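Local structure of 3-carboxy-cis,cis-muconate cycloisomerase (Pseudomonas putida, 1RE5) at residues 401-406 against 420-425; 146-151 against 353-358; 43-48 against 97-102; 51-56 against 87-92. The protein is a cycloisomerase of the fumarase/aspartase superfamily, a predominantly helical enzyme that assembles from four copies of the chain. One frame throughout, in Å; residues are numbered along the deposited sequence.

Contact 1 (401-406 against 420-425); sequences HLRAVL and ELDRLL
Arg403 and Leu425 bring the backbones closest, their CA atoms 6.4 Å apart, where helix 402-406 and helix 420-424 run nearly antiparallel, their axes 10.3 Å apart with 150° between their directions. Arg403 makes the polar bridge. Its CG stands anti to the backbone N (chi1 174°), the chain bends at chi2, and the guanidinium lies beside helix 420-424. NE and NH2 of Arg403 grip side-on, both on Asp422 OD2, each at 2.7 Å, a salt bridge on one oxygen. The oxygen lies close to the guanidinium plane, yet the carboxylate is turned 51° against that plane. NE meets OD2 nearly along its C-O axis; NH2 approaches the same oxygen from above the carboxylate plane. NH2 has a further, weak hydrogen bond to Gly418 O. One face of the charged group rests on aliphatic carbon, with Leu421 CB 3.5 Å from Arg403 CZ and over the centre of the plane. The pair of short helices belongs to the small helical C-terminal region of this superfamily, with helix 410-415 between them in sequence. His401 is at the N-cap of helix 402-406: its ND1 accepts an almost straight bond from Arg403 N at 2.9 Å, in the plane of the imidazole. The same ring turns its edge to Leu425, CE1 being 4.4 Å from CD1. Leu406 CD1 packs on Leu425 CD2 at 3.9 Å, and Leu406 CB sits 4.2 Å from Leu421 CD1. Val412 touches both Leu406 and Leu421, while Val371 of helix 368-378 backs Leu425.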
loop_
_atom_site.group_PDB
_atom_site.type_symbol
_atom_site.label_atom_id
_atom_site.label_comp_id
_atom_site.label_asym_id
_atom_site.label_seq_id
_atom_site.Cartn_x
_atom_site.Cartn_y
_atom_site.Cartn_z
ATOM N N HIS D 401 -14.073 46.077 -10.251
ATOM C CA HIS D 401 -13.037 45.608 -11.161
ATOM C C HIS D 401 -11.779 46.468 -11.164
ATOM O O HIS D 401 -11.847 47.681 -10.968
ATOM C CB HIS D 401 -13.601 45.508 -12.576
ATOM C CG HIS D 401 -12.925 44.477 -13.423
ATOM N ND1 HIS D 401 -11.602 44.569 -13.796
ATOM C CD2 HIS D 401 -13.390 43.327 -13.966
ATOM C CE1 HIS D 401 -11.282 43.522 -14.535
ATOM N NE2 HIS D 401 -12.349 42.752 -14.653
ATOM N N LEU D 402 -10.630 45.824 -11.381
ATOM C CA LEU D 402 -9.343 46.517 -11.421
ATOM C C LEU D 402 -9.266 47.389 -12.678
ATOM O O LEU D 402 -8.607 48.427 -12.679
ATOM C CB LEU D 402 -8.185 45.510 -11.432
ATOM C CG LEU D 402 -6.907 45.837 -10.648
ATOM C CD1 LEU D 402 -5.806 44.888 -11.072
ATOM C CD2 LEU D 402 -6.478 47.262 -10.895
ATOM N N ARG D 403 -9.930 46.961 -13.749
ATOM C CA ARG D 403 -9.940 47.728 -14.987
ATOM C C ARG D 403 -10.409 49.148 -14.692
ATOM O O ARG D 403 -9.834 50.116 -15.184
ATOM C CB ARG D 403 -10.888 47.091 -15.999
ATOM C CG ARG D 403 -11.071 47.911 -17.258
ATOM C CD ARG D 403 -9.784 47.983 -18.049
ATOM N NE ARG D 403 -9.886 48.871 -19.204
ATOM C CZ ARG D 403 -9.924 50.198 -19.133
ATOM N NH1 ARG D 403 -9.867 50.807 -17.955
ATOM N NH2 ARG D 403 -10.012 50.920 -20.242
ATOM N N ALA D 404 -11.460 49.257 -13.883
ATOM C CA ALA D 404 -12.024 50.544 -13.502
ATOM C C ALA D 404 -11.047 51.331 -12.647
ATOM O O ALA D 404 -10.657 52.439 -13.001
ATOM C CB ALA D 404 -13.320 50.337 -12.741
ATOM N N VAL D 405 -10.652 50.755 -11.518
ATOM C CA VAL D 405 -9.723 51.410 -10.608
ATOM C C VAL D 405 -8.502 51.994 -11.317
ATOM O O VAL D 405 -8.021 53.063 -10.936
ATOM C CB VAL D 405 -9.247 50.437 -9.523
ATOM C CG1 VAL D 405 -8.280 51.131 -8.571
ATOM C CG2 VAL D 405 -10.443 49.904 -8.773
ATOM N N LEU D 406 -8.002 51.300 -12.340
ATOM C CA LEU D 406 -6.835 51.767 -13.093
ATOM C C LEU D 406 -7.187 52.912 -14.042
ATOM O O LEU D 406 -6.346 53.759 -14.349
ATOM C CB LEU D 406 -6.223 50.617 -13.896
ATOM C CG LEU D 406 -5.523 49.506 -13.116
ATOM C CD1 LEU D 406 -5.087 48.410 -14.074
ATOM C CD2 LEU D 406 -4.334 50.077 -12.367
ATOM N N GLU D 420 -5.368 50.578 -24.367
ATOM C CA GLU D 420 -4.250 49.792 -23.850
ATOM C C GLU D 420 -4.659 49.020 -22.601
ATOM O O GLU D 420 -4.322 47.846 -22.455
ATOM C CB GLU D 420 -3.060 50.699 -23.529
ATOM C CG GLU D 420 -2.379 51.281 -24.760
ATOM C CD GLU D 420 -1.227 52.213 -24.417
ATOM O OE1 GLU D 420 -1.484 53.304 -23.860
ATOM O OE2 GLU D 420 -0.065 51.845 -24.705
ATOM N N LEU D 421 -5.381 49.682 -21.700
ATOM C CA LEU D 421 -5.831 49.042 -20.473
ATOM C C LEU D 421 -6.824 47.930 -20.773
ATOM O O LEU D 421 -6.868 46.925 -20.068
ATOM C CB LEU D 421 -6.467 50.068 -19.536
ATOM C CG LEU D 421 -5.517 51.080 -18.905
ATOM C CD1 LEU D 421 -6.261 51.892 -17.869
ATOM C CD2 LEU D 421 -4.361 50.358 -18.256
ATOM N N ASP D 422 -7.623 48.109 -21.820
ATOM C CA ASP D 422 -8.598 47.096 -22.196
ATOM C C ASP D 422 -7.880 45.820 -22.581
ATOM O O ASP D 422 -8.362 44.727 -22.301
ATOM C CB ASP D 422 -9.455 47.571 -23.376
ATOM C CG ASP D 422 -10.590 48.498 -22.947
ATOM O OD1 ASP D 422 -11.356 48.939 -23.829
ATOM O OD2 ASP D 422 -10.723 48.785 -21.735
ATOM N N ARG D 423 -6.721 45.966 -23.216
ATOM C CA ARG D 423 -5.935 44.816 -23.647
ATOM C C ARG D 423 -5.203 44.145 -22.485
ATOM O O ARG D 423 -5.206 42.925 -22.372
ATOM C CB ARG D 423 -4.924 45.237 -24.714
ATOM C CG ARG D 423 -4.140 44.075 -25.327
ATOM C CD ARG D 423 -2.954 44.590 -26.126
ATOM N NE ARG D 423 -3.377 45.604 -27.088
ATOM C CZ ARG D 423 -2.586 46.554 -27.579
ATOM N NH1 ARG D 423 -1.310 46.631 -27.204
ATOM N NH2 ARG D 423 -3.077 47.437 -28.443
ATOM N N LEU D 424 -4.579 44.943 -21.625
ATOM C CA LEU D 424 -3.851 44.410 -20.479
ATOM C C LEU D 424 -4.723 43.597 -19.534
ATOM O O LEU D 424 -4.273 42.605 -18.961
ATOM C CB LEU D 424 -3.193 45.538 -19.688
ATOM C CG LEU D 424 -1.892 46.097 -20.254
ATOM C CD1 LEU D 424 -1.375 47.178 -19.336
ATOM C CD2 LEU D 424 -0.867 44.979 -20.380
ATOM N N LEU D 425 -5.966 44.023 -19.359
ATOM C CA LEU D 425 -6.875 43.321 -18.470
ATOM C C LEU D 425 -7.679 42.253 -19.186
ATOM O O LEU D 425 -8.686 41.781 -18.664
ATOM C CB LEU D 425 -7.816 44.305 -17.779
ATOM C CG LEU D 425 -7.261 44.957 -16.513
ATOM C CD1 LEU D 425 -7.004 43.886 -15.482
ATOM C CD2 LEU D 425 -5.982 45.709 -16.811
#

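Contact 2 (146-151 against 353-358); sequences TPLVGR and ARMRRN
Met355 packs beside Leu148, the two side chains pointing the same way, and this is the close half of the contact. Leu148 CB lies 3.8 Å from Met355 SD, and Leu148 CD1 lies 4.0 Å from Met355 CE. Near the root of the methionine, CB is 3.6 Å from Pro147 O. Thr146 OG1 adds a looser touch on the sulfur, and Leu162 of helix 162-187 packs on both Leu148 and Met355. The strand 147-151 is the middle one of a small three-stranded antiparallel sheet, flanked by 155-157 and 159-161, and helix 353-358 lies against it with axes 7.1 Å apart at 46°. Here two parts of the chain some two hundred residues apart in sequence meet. Further along the strand the backbones are joined through water: it accepts from Val149 N at 2.8 Å and donates to Met355 O at 3.0 Å. The solvent side is sparser. Arg356 lays one face of its guanidinium over the proline, NE being 4.2 Å from Pro147 CG, while its NH1 forms a salt bridge with Asp426. At the far end of the strand, Arg151 reaches other copies: its N bonds to Glu314 of the second subunit, and its NH1 pairs with Glu261 of the third.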
loop_
_atom_site.group_PDB
_atom_site.type_symbol
_atom_site.label_atom_id
_atom_site.label_comp_id
_atom_site.label_asym_id
_atom_site.label_seq_id
_atom_site.Cartn_x
_atom_site.Cartn_y
_atom_site.Cartn_z
ATOM N N THR D 146 -8.683 28.550 -26.033
ATOM C CA THR D 146 -9.876 28.998 -25.344
ATOM C C THR D 146 -9.354 29.191 -23.908
ATOM O O THR D 146 -8.878 28.252 -23.262
ATOM C CB THR D 146 -11.055 27.970 -25.451
ATOM O OG1 THR D 146 -11.544 27.650 -24.151
ATOM C CG2 THR D 146 -10.638 26.741 -26.147
ATOM N N PRO D 147 -9.383 30.434 -23.415
ATOM C CA PRO D 147 -8.898 30.744 -22.067
ATOM C C PRO D 147 -9.776 30.381 -20.868
ATOM O O PRO D 147 -10.999 30.524 -20.902
ATOM C CB PRO D 147 -8.631 32.246 -22.146
ATOM C CG PRO D 147 -9.727 32.714 -23.052
ATOM C CD PRO D 147 -9.774 31.658 -24.135
ATOM N N LEU D 148 -9.121 29.899 -19.816
ATOM C CA LEU D 148 -9.777 29.537 -18.569
ATOM C C LEU D 148 -8.777 29.991 -17.495
ATOM O O LEU D 148 -7.589 30.132 -17.781
ATOM C CB LEU D 148 -10.108 28.001 -18.505
ATOM C CG LEU D 148 -9.187 26.759 -18.392
ATOM C CD1 LEU D 148 -9.918 25.427 -18.399
ATOM C CD2 LEU D 148 -8.294 26.782 -19.545
ATOM N N VAL D 149 -9.255 30.271 -16.286
ATOM C CA VAL D 149 -8.369 30.713 -15.209
ATOM C C VAL D 149 -7.465 29.579 -14.721
ATOM O O VAL D 149 -7.848 28.411 -14.753
ATOM C CB VAL D 149 -9.169 31.245 -13.983
ATOM C CG1 VAL D 149 -9.885 30.075 -13.257
ATOM C CG2 VAL D 149 -8.225 31.984 -13.034
ATOM N N GLY D 150 -6.264 29.926 -14.274
ATOM C CA GLY D 150 -5.361 28.910 -13.763
ATOM C C GLY D 150 -5.737 28.621 -12.317
ATOM O O GLY D 150 -6.142 29.524 -11.588
ATOM N N ARG D 151 -5.639 27.369 -11.894
ATOM C CA ARG D 151 -5.978 27.040 -10.523
ATOM C C ARG D 151 -4.798 26.376 -9.818
ATOM O O ARG D 151 -4.329 25.299 -10.186
ATOM C CB ARG D 151 -7.220 26.153 -10.491
ATOM C CG ARG D 151 -8.404 26.804 -11.156
ATOM C CD ARG D 151 -9.648 25.931 -11.136
ATOM N NE ARG D 151 -10.422 26.122 -12.365
ATOM C CZ ARG D 151 -11.459 26.935 -12.492
ATOM N NH1 ARG D 151 -11.877 27.646 -11.458
ATOM N NH2 ARG D 151 -12.070 27.040 -13.659
ATOM N N ALA D 353 -17.952 30.542 -22.422
ATOM C CA ALA D 353 -18.524 31.775 -21.872
ATOM C C ALA D 353 -18.459 31.763 -20.350
ATOM O O ALA D 353 -18.139 32.781 -19.728
ATOM C CB ALA D 353 -19.964 31.940 -22.331
ATOM N N ARG D 354 -18.769 30.611 -19.754
ATOM C CA ARG D 354 -18.714 30.458 -18.301
ATOM C C ARG D 354 -17.254 30.557 -17.831
ATOM O O ARG D 354 -16.976 31.103 -16.754
ATOM C CB ARG D 354 -19.324 29.116 -17.895
ATOM C CG ARG D 354 -19.307 28.850 -16.414
ATOM C CD ARG D 354 -19.842 30.031 -15.637
ATOM N NE ARG D 354 -19.804 29.779 -14.201
ATOM C CZ ARG D 354 -20.567 28.885 -13.581
ATOM N NH1 ARG D 354 -21.440 28.154 -14.270
ATOM N NH2 ARG D 354 -20.445 28.721 -12.265
ATOM N N MET D 355 -16.327 30.042 -18.643
ATOM C CA MET D 355 -14.910 30.122 -18.307
ATOM C C MET D 355 -14.483 31.594 -18.283
ATOM O O MET D 355 -13.690 32.002 -17.439
ATOM C CB MET D 355 -14.059 29.378 -19.331
ATOM C CG MET D 355 -14.391 27.926 -19.519
ATOM S SD MET D 355 -13.172 27.218 -20.634
ATOM C CE MET D 355 -13.403 25.461 -20.375
ATOM N N ARG D 356 -15.003 32.384 -19.221
ATOM C CA ARG D 356 -14.701 33.815 -19.289
ATOM C C ARG D 356 -15.218 34.495 -18.036
ATOM O O ARG D 356 -14.515 35.282 -17.401
ATOM C CB ARG D 356 -15.386 34.457 -20.499
ATOM C CG ARG D 356 -14.587 34.442 -21.793
ATOM C CD ARG D 356 -13.527 35.545 -21.817
ATOM N NE ARG D 356 -12.761 35.554 -23.072
ATOM C CZ ARG D 356 -11.806 36.442 -23.371
ATOM N NH1 ARG D 356 -11.494 37.409 -22.508
ATOM N NH2 ARG D 356 -11.152 36.357 -24.527
ATOM N N ARG D 357 -16.463 34.180 -17.701
ATOM C CA ARG D 357 -17.134 34.752 -16.544
ATOM C C ARG D 357 -16.372 34.429 -15.262
ATOM O O ARG D 357 -16.146 35.309 -14.429
ATOM C CB ARG D 357 -18.554 34.205 -16.476
ATOM C CG ARG D 357 -19.607 35.200 -16.045
ATOM C CD ARG D 357 -20.994 34.564 -16.145
ATOM N NE ARG D 357 -21.221 34.022 -17.488
ATOM C CZ ARG D 357 -21.828 32.862 -17.744
ATOM N NH1 ARG D 357 -22.284 32.104 -16.744
ATOM N NH2 ARG D 357 -21.957 32.445 -19.005
ATOM N N ASN D 358 -15.965 33.170 -15.110
ATOM C CA ASN D 358 -15.226 32.762 -13.926
ATOM C C ASN D 358 -13.889 33.483 -13.836
ATOM O O ASN D 358 -13.397 33.754 -12.741
ATOM C CB ASN D 358 -14.983 31.252 -13.938
ATOM C CG ASN D 358 -16.256 30.449 -13.779
ATOM O OD1 ASN D 358 -17.287 30.961 -13.342
ATOM N ND2 ASN D 358 -16.185 29.172 -14.116
HETATM O O HOH W 1 -12.067 29.917 -16.114
#

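Contact 3 (43-48 against 97-102); sequences GLVPHS and ERYVHL
Pro46 and Tyr99 meet through a CH-pi contact: the proline CD stands over the phenol face, 3.5 Å from the centroid of the Tyr99 ring and 20° off its normal. The two side chains reach toward each other tip to tip, and Pro46 CG also comes near the ring, 3.6 Å from Tyr99 CE1. Arg98 CG lies over the rim of the opposite face, which leaves the ring sandwiched between aliphatic groups. Apolar packing is the second kind. Val45 slides past the tyrosine in the opposite direction, placing CG2 3.4 Å from Tyr99 CD2 and CG1 3.9 Å from Tyr99 CG. Leu102 CD2 also reaches Val45 CG2, at 4.3 Å. Polar atoms contribute little: Leu44 O is merely a neighbour of the ring, 3.6 Å from Tyr99 CE2, and Tyr99 OH is in a weak hydrogen bond with Arg381 NH1 of the second subunit. Tyr99 and Leu102 are the two ends of a type II beta turn, so one turn presents both side chains to the other segment. That segment is a helix-to-helix connection, with a Schellman motif at Gly43 ending helix 21-40 and Pro46 at the N-cap of helix 47-56.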
loop_
_atom_site.group_PDB
_atom_site.type_symbol
_atom_site.label_atom_id
_atom_site.label_comp_id
_atom_site.label_asym_id
_atom_site.label_seq_id
_atom_site.Cartn_x
_atom_site.Cartn_y
_atom_site.Cartn_z
ATOM N N GLY D 43 12.146 -34.976 -31.854
ATOM C CA GLY D 43 12.158 -36.423 -31.798
ATOM C C GLY D 43 11.842 -36.996 -30.434
ATOM O O GLY D 43 12.356 -38.054 -30.077
ATOM N N LEU D 44 11.002 -36.315 -29.665
ATOM C CA LEU D 44 10.646 -36.801 -28.339
ATOM C C LEU D 44 9.198 -37.271 -28.281
ATOM O O LEU D 44 8.804 -37.992 -27.360
ATOM C CB LEU D 44 10.869 -35.710 -27.294
ATOM C CG LEU D 44 12.263 -35.593 -26.682
ATOM C CD1 LEU D 44 12.578 -36.892 -25.963
ATOM C CD2 LEU D 44 13.306 -35.298 -27.749
ATOM N N VAL D 45 8.403 -36.868 -29.267
ATOM C CA VAL D 45 6.993 -37.247 -29.301
ATOM C C VAL D 45 6.506 -37.607 -30.705
ATOM O O VAL D 45 6.767 -36.887 -31.676
ATOM C CB VAL D 45 6.089 -36.105 -28.739
ATOM C CG1 VAL D 45 4.606 -36.417 -28.976
ATOM C CG2 VAL D 45 6.352 -35.932 -27.254
ATOM N N PRO D 46 5.781 -38.734 -30.824
ATOM C CA PRO D 46 5.247 -39.192 -32.111
ATOM C C PRO D 46 4.218 -38.207 -32.652
ATOM O O PRO D 46 3.250 -37.862 -31.960
ATOM C CB PRO D 46 4.619 -40.541 -31.764
ATOM C CG PRO D 46 4.175 -40.342 -30.336
ATOM C CD PRO D 46 5.371 -39.643 -29.734
ATOM N N HIS D 47 4.435 -37.758 -33.886
ATOM C CA HIS D 47 3.539 -36.809 -34.545
ATOM C C HIS D 47 2.053 -37.156 -34.429
ATOM O O HIS D 47 1.191 -36.279 -34.510
ATOM C CB HIS D 47 3.929 -36.683 -36.016
ATOM C CG HIS D 47 5.221 -35.963 -36.227
ATOM N ND1 HIS D 47 5.296 -34.591 -36.354
ATOM C CD2 HIS D 47 6.498 -36.417 -36.281
ATOM C CE1 HIS D 47 6.563 -34.232 -36.477
ATOM N NE2 HIS D 47 7.313 -35.321 -36.436
ATOM N N SER D 48 1.751 -38.433 -34.239
ATOM C CA SER D 48 0.366 -38.864 -34.113
ATOM C C SER D 48 -0.222 -38.372 -32.793
ATOM O O SER D 48 -1.431 -38.122 -32.696
ATOM C CB SER D 48 0.285 -40.391 -34.188
ATOM O OG SER D 48 1.212 -40.990 -33.296
ATOM N N GLU D 97 -1.497 -40.151 -24.225
ATOM C CA GLU D 97 -1.539 -39.621 -22.863
ATOM C C GLU D 97 -0.195 -39.450 -22.164
ATOM O O GLU D 97 -0.018 -38.514 -21.390
ATOM C CB GLU D 97 -2.427 -40.505 -21.982
ATOM C CG GLU D 97 -2.601 -39.984 -20.559
ATOM C CD GLU D 97 -3.473 -40.887 -19.699
ATOM O OE1 GLU D 97 -4.564 -41.288 -20.162
ATOM O OE2 GLU D 97 -3.073 -41.189 -18.553
ATOM N N ARG D 98 0.751 -40.344 -22.425
ATOM C CA ARG D 98 2.057 -40.279 -21.768
ATOM C C ARG D 98 2.994 -39.172 -22.257
ATOM O O ARG D 98 4.077 -38.987 -21.697
ATOM C CB ARG D 98 2.768 -41.633 -21.903
ATOM C CG ARG D 98 3.353 -41.898 -23.290
ATOM C CD ARG D 98 3.733 -43.355 -23.465
ATOM N NE ARG D 98 2.557 -44.207 -23.623
ATOM C CZ ARG D 98 2.605 -45.529 -23.759
ATOM N NH1 ARG D 98 3.777 -46.159 -23.755
ATOM N NH2 ARG D 98 1.482 -46.226 -23.906
ATOM N N TYR D 99 2.585 -38.434 -23.284
ATOM C CA TYR D 99 3.431 -37.376 -23.834
ATOM C C TYR D 99 3.041 -35.951 -23.438
ATOM O O TYR D 99 3.808 -35.000 -23.640
ATOM C CB TYR D 99 3.461 -37.484 -25.362
ATOM C CG TYR D 99 4.091 -38.760 -25.877
ATOM C CD1 TYR D 99 3.304 -39.828 -26.324
ATOM C CD2 TYR D 99 5.479 -38.902 -25.909
ATOM C CE1 TYR D 99 3.889 -41.006 -26.791
ATOM C CE2 TYR D 99 6.073 -40.070 -26.371
ATOM C CZ TYR D 99 5.278 -41.119 -26.812
ATOM O OH TYR D 99 5.890 -42.264 -27.276
ATOM N N VAL D 100 1.851 -35.797 -22.876
ATOM C CA VAL D 100 1.388 -34.480 -22.482
ATOM C C VAL D 100 2.195 -33.937 -21.305
ATOM O O VAL D 100 2.533 -34.675 -20.373
ATOM C CB VAL D 100 -0.118 -34.515 -22.103
ATOM C CG1 VAL D 100 -0.338 -35.440 -20.929
ATOM C CG2 VAL D 100 -0.607 -33.119 -21.767
ATOM N N HIS D 101 2.528 -32.648 -21.377
ATOM C CA HIS D 101 3.254 -31.959 -20.311
ATOM C C HIS D 101 4.612 -32.592 -20.026
ATOM O O HIS D 101 5.098 -32.549 -18.901
ATOM C CB HIS D 101 2.372 -31.958 -19.050
ATOM C CG HIS D 101 2.759 -30.940 -18.027
ATOM N ND1 HIS D 101 3.575 -31.232 -16.953
ATOM C CD2 HIS D 101 2.439 -29.630 -17.910
ATOM C CE1 HIS D 101 3.740 -30.147 -16.219
ATOM N NE2 HIS D 101 3.061 -29.161 -16.777
ATOM N N LEU D 102 5.232 -33.157 -21.055
ATOM C CA LEU D 102 6.526 -33.822 -20.903
ATOM C C LEU D 102 7.724 -32.910 -20.619
ATOM O O LEU D 102 8.057 -32.028 -21.419
ATOM C CB LEU D 102 6.832 -34.656 -22.152
ATOM C CG LEU D 102 8.152 -35.449 -22.139
ATOM C CD1 LEU D 102 8.108 -36.501 -21.036
ATOM C CD2 LEU D 102 8.385 -36.107 -23.497
#

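Contact 4 (51-56 against 87-92); sequences AAIEAA and KVIATG
Ile89 meets Ala52, Ile53 and Ala56 with no flat group between them: no ring, guanidinium or side-chain amide takes part, and there are no faces or edges to assign, only aliphatic branches. Ile89 is the central piece. Its CG1 stands anti to the carbonyl carbon (chi1 -67°) and faces Ala56 CB at 3.8 Å. Its CD1 comes 3.5 Å from Ile53 CG1 and 3.6 Å from Ile53 CA, as the two isoleucines cross. Its CG2 is 4.3 Å from Ala52 CB. Ala52 and Ala56 are one turn apart, and their small side chains are consistent with the close approach of Ile89. The pair forms a helix-helix packing in the N-terminal part of the Lyase family region, helix 47-56 against helix 78-92; the axes of the short segments lie 9.3 Å apart, with 126° between their directions. Val88 adds a second touch at the end of the patch, CG1 being 3.7 Å from Ala56 CB. Ala96, in the loop that follows, packs on both Ala52 and Ile89. Ile53 also touches Ala36 of helix 21-40, and Glu54 of helix 47-56 forms a salt bridge with Arg37.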
loop_
_atom_site.group_PDB
_atom_site.type_symbol
_atom_site.label_atom_id
_atom_site.label_comp_id
_atom_site.label_asym_id
_atom_site.label_seq_id
_atom_site.Cartn_x
_atom_site.Cartn_y
_atom_site.Cartn_z
ATOM N N ALA D 51 -1.201 -34.461 -32.762
ATOM C CA ALA D 51 -2.546 -34.207 -33.258
ATOM C C ALA D 51 -3.598 -34.498 -32.186
ATOM O O ALA D 51 -4.571 -33.759 -32.052
ATOM C CB ALA D 51 -2.807 -35.057 -34.494
ATOM N N ALA D 52 -3.402 -35.574 -31.428
ATOM C CA ALA D 52 -4.341 -35.955 -30.370
ATOM C C ALA D 52 -4.426 -34.871 -29.298
ATOM O O ALA D 52 -5.516 -34.466 -28.886
ATOM C CB ALA D 52 -3.909 -37.271 -29.736
ATOM N N ILE D 53 -3.260 -34.415 -28.857
ATOM C CA ILE D 53 -3.150 -33.380 -27.845
ATOM C C ILE D 53 -3.816 -32.070 -28.282
ATOM O O ILE D 53 -4.678 -31.549 -27.573
ATOM C CB ILE D 53 -1.668 -33.134 -27.505
ATOM C CG1 ILE D 53 -1.105 -34.371 -26.801
ATOM C CG2 ILE D 53 -1.517 -31.889 -26.640
ATOM C CD1 ILE D 53 0.395 -34.334 -26.587
ATOM N N GLU D 54 -3.429 -31.544 -29.442
ATOM C CA GLU D 54 -4.009 -30.295 -29.938
ATOM C C GLU D 54 -5.531 -30.333 -29.975
ATOM O O GLU D 54 -6.192 -29.320 -29.745
ATOM C CB GLU D 54 -3.492 -29.976 -31.336
ATOM C CG GLU D 54 -2.001 -29.770 -31.403
ATOM C CD GLU D 54 -1.535 -29.359 -32.787
ATOM O OE1 GLU D 54 -1.854 -30.077 -33.762
ATOM O OE2 GLU D 54 -0.846 -28.319 -32.897
ATOM N N ALA D 55 -6.087 -31.503 -30.263
ATOM C CA ALA D 55 -7.534 -31.673 -30.332
ATOM C C ALA D 55 -8.182 -31.485 -28.970
ATOM O O ALA D 55 -9.344 -31.099 -28.873
ATOM C CB ALA D 55 -7.864 -33.057 -30.870
ATOM N N ALA D 56 -7.427 -31.767 -27.914
ATOM C CA ALA D 56 -7.944 -31.642 -26.558
ATOM C C ALA D 56 -7.576 -30.312 -25.887
ATOM O O ALA D 56 -8.041 -30.018 -24.788
ATOM C CB ALA D 56 -7.448 -32.809 -25.716
ATOM N N LYS D 87 -6.949 -37.293 -19.273
ATOM C CA LYS D 87 -8.148 -38.129 -19.291
ATOM C C LYS D 87 -9.015 -37.894 -20.532
ATOM O O LYS D 87 -9.874 -38.715 -20.859
ATOM C CB LYS D 87 -8.969 -37.902 -18.023
ATOM N N VAL D 88 -8.789 -36.779 -21.222
ATOM C CA VAL D 88 -9.555 -36.466 -22.428
ATOM C C VAL D 88 -8.853 -37.076 -23.632
ATOM O O VAL D 88 -9.492 -37.560 -24.568
ATOM C CB VAL D 88 -9.694 -34.929 -22.640
ATOM C CG1 VAL D 88 -10.201 -34.631 -24.050
ATOM C CG2 VAL D 88 -10.666 -34.346 -21.621
ATOM N N ILE D 89 -7.528 -37.046 -23.598
ATOM C CA ILE D 89 -6.726 -37.605 -24.672
ATOM C C ILE D 89 -6.796 -39.135 -24.627
ATOM O O ILE D 89 -6.601 -39.798 -25.646
ATOM C CB ILE D 89 -5.251 -37.147 -24.548
ATOM C CG1 ILE D 89 -5.158 -35.643 -24.805
ATOM C CG2 ILE D 89 -4.368 -37.919 -25.520
ATOM C CD1 ILE D 89 -3.752 -35.087 -24.688
ATOM N N ALA D 90 -7.081 -39.687 -23.447
ATOM C CA ALA D 90 -7.167 -41.140 -23.275
ATOM C C ALA D 90 -8.373 -41.715 -24.009
ATOM O O ALA D 90 -8.303 -42.807 -24.570
ATOM C CB ALA D 90 -7.243 -41.492 -21.797
ATOM N N THR D 91 -9.477 -40.976 -23.999
ATOM C CA THR D 91 -10.699 -41.403 -24.675
ATOM C C THR D 91 -10.460 -41.778 -26.139
ATOM O O THR D 91 -10.989 -42.778 -26.631
ATOM C CB THR D 91 -11.764 -40.289 -24.639
ATOM O OG1 THR D 91 -12.189 -40.088 -23.288
ATOM C CG2 THR D 91 -12.967 -40.661 -25.501
ATOM N N GLY D 92 -9.672 -40.963 -26.832
ATOM C CA GLY D 92 -9.389 -41.221 -28.234
ATOM C C GLY D 92 -8.101 -41.985 -28.494
ATOM O O GLY D 92 -8.131 -43.142 -28.907
#

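Contacts 1 and 2 lie on the same side of the chain's centre, about 17 Å apart, centre to centre; contacts 3 and 4 lie on the opposite side, and the centre of contact 3 is about 86 Å from that of contact 1. Contacts 3 and 4 share helix 47-56 and touch, Glu97 N lying 3.9 Å from Ile89 CG2. Contact 4 is the buried one and purely aliphatic. Contact 3 is a surface contact that relies on an aromatic face. Contacts 1 and 2 are partly buried: the first joins helices by a salt bridge beside leucine packing, the second joins strand and helix by methionine packing and a water. Contacts 2 and 3 both reach the second subunit.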